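Local atomic coordinates of GGDEF and EAL domain-containing protein (Vibrio cholerae O1 str. 2010EL-1786, PDB entry 6PWJ), a protein that probably takes part in cyclic di-GMP signalling through paired GGDEF and EAL domains, families that make, break down or bind this second messenger. Residues Ala7-Gln12 / Ile376-His381. Residues are numbered along the deposited sequence; the frame is centred on the assembly and turned at random.
Sequences AKEAQQ and ISRTAH
I376 meets A10 where the two helices run closest, their CA atoms 5.0 Å apart. The isoleucine reaches over with the end of its longer branch: CD1 lies 3.6 Å from A10 CB. A methyl suits A10's place because it fills the interface without holding the backbones apart, while the branched isoleucine also packs on L343 and L356. Two residues on, R378 stands on the more open flank. Its chain bends at chi3, and NH2 comes 3.6 Å from E9 OE1, which approaches the guanidinium at its edge, the two flat groups tilted by 21°. This salt bridge is long; OE1 is modelled hydrogen-bonded to S375 OG as well, but its position is less certain, so both contacts are tentative. R378 NE has a weak hydrogen bond to Q6. Long, flexible charged chains fit here, since they can reach across the partly exposed flank of the interface. T379 faces A7 instead. With chi1 at -67°, OG1 lies beside its own backbone N and hydrogen-bonds back to S375 O, one turn earlier, which satisfies a buried hydroxyl. The side chain points at helix 3-18: OG1 lies 3.7 Å from A7 CA and 3.8 Å from A10 CB, and CG2 sits 4.2 Å from A7 CB. Small A7 and A10 allow an axis separation of 8.6 Å in this nearly antiparallel pair (158°). Helix 367-381 is the crossover between parallel strands 353-356 and 386-389 of the EAL barrel: S377 and A380 pack inward on L356 and V354, while the N-terminal helix 3-18 lies along its outer side.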
# COMPACT_ATOMS: atom_id res chain seq x y z
N ALA A 7 -18.37 6.23 10.92
CA ALA A 7 -17.17 6.60 10.19
C ALA A 7 -16.31 7.57 10.99
O ALA A 7 -15.08 7.43 11.04
CB ALA A 7 -17.53 7.20 8.83
N LYS A 8 -16.94 8.56 11.62
CA LYS A 8 -16.18 9.50 12.44
C LYS A 8 -15.56 8.79 13.65
O LYS A 8 -14.46 9.15 14.08
CB LYS A 8 -17.07 10.65 12.89
CG LYS A 8 -17.47 11.59 11.76
CD LYS A 8 -18.40 12.69 12.24
CE LYS A 8 -18.81 13.60 11.10
NZ LYS A 8 -19.80 14.63 11.52
N GLU A 9 -16.25 7.79 14.20
CA GLU A 9 -15.66 6.99 15.26
C GLU A 9 -14.46 6.21 14.74
O GLU A 9 -13.44 6.08 15.43
CB GLU A 9 -16.69 6.03 15.85
CG GLU A 9 -16.19 5.23 17.04
CD GLU A 9 -16.87 3.89 17.18
OE1 GLU A 9 -17.15 3.25 16.14
OE2 GLU A 9 -17.13 3.47 18.32
N ALA A 10 -14.56 5.68 13.52
CA ALA A 10 -13.45 4.93 12.94
C ALA A 10 -12.26 5.84 12.64
O ALA A 10 -11.11 5.45 12.85
CB ALA A 10 -13.91 4.21 11.67
N GLN A 11 -12.53 7.06 12.17
CA GLN A 11 -11.44 7.98 11.87
C GLN A 11 -10.78 8.49 13.15
O GLN A 11 -9.57 8.75 13.16
CB GLN A 11 -11.96 9.14 11.03
CG GLN A 11 -12.55 8.70 9.69
CD GLN A 11 -13.23 9.83 8.95
OE1 GLN A 11 -13.92 9.61 7.95
NE2 GLN A 11 -13.04 11.06 9.42
N GLN A 12 -11.55 8.63 14.23
CA GLN A 12 -10.95 9.00 15.51
C GLN A 12 -10.05 7.89 16.03
O GLN A 12 -8.90 8.13 16.41
CB GLN A 12 -12.04 9.32 16.54
CG GLN A 12 -12.85 10.57 16.23
CD GLN A 12 -13.82 10.91 17.34
OE1 GLN A 12 -13.44 11.00 18.51
NE2 GLN A 12 -15.09 11.08 16.99
N ILE A 376 -13.45 0.44 11.95
CA ILE A 376 -13.24 0.62 10.51
C ILE A 376 -13.99 -0.44 9.72
O ILE A 376 -14.44 -0.19 8.59
CB ILE A 376 -11.73 0.60 10.18
CG1 ILE A 376 -11.41 1.56 9.04
CG2 ILE A 376 -11.28 -0.81 9.83
CD1 ILE A 376 -11.30 3.01 9.46
N SER A 377 -14.16 -1.63 10.30
CA SER A 377 -14.86 -2.71 9.61
C SER A 377 -16.38 -2.57 9.74
O SER A 377 -17.11 -2.87 8.79
CB SER A 377 -14.40 -4.07 10.14
OG SER A 377 -13.00 -4.21 10.03
N ARG A 378 -16.86 -2.12 10.90
CA ARG A 378 -18.29 -1.88 11.06
C ARG A 378 -18.79 -0.85 10.07
O ARG A 378 -19.91 -0.96 9.55
CB ARG A 378 -18.60 -1.43 12.49
CG ARG A 378 -18.90 -2.55 13.47
CD ARG A 378 -19.58 -1.98 14.72
NE ARG A 378 -18.73 -1.00 15.39
CZ ARG A 378 -18.30 -1.10 16.64
NH1 ARG A 378 -18.66 -2.15 17.38
NH2 ARG A 378 -17.53 -0.16 17.16
N THR A 379 -17.97 0.18 9.78
CA THR A 379 -18.39 1.23 8.87
C THR A 379 -18.84 0.67 7.53
O THR A 379 -19.85 1.10 6.97
CB THR A 379 -17.26 2.24 8.68
OG1 THR A 379 -17.03 2.94 9.91
CG2 THR A 379 -17.62 3.24 7.59
N ALA A 380 -18.09 -0.31 7.00
CA ALA A 380 -18.50 -0.95 5.75
C ALA A 380 -19.51 -2.06 5.99
O ALA A 380 -20.39 -2.28 5.16
CB ALA A 380 -17.27 -1.50 5.02
N HIS A 381 -19.39 -2.77 7.12
CA HIS A 381 -20.30 -3.88 7.40
C HIS A 381 -21.73 -3.40 7.57
O HIS A 381 -22.66 -3.98 7.00
CB HIS A 381 -19.83 -4.64 8.63
CG HIS A 381 -20.79 -5.68 9.11
ND1 HIS A 381 -21.48 -5.58 10.30
CD2 HIS A 381 -21.20 -6.84 8.54
CE1 HIS A 381 -22.26 -6.63 10.45
NE2 HIS A 381 -22.11 -7.42 9.39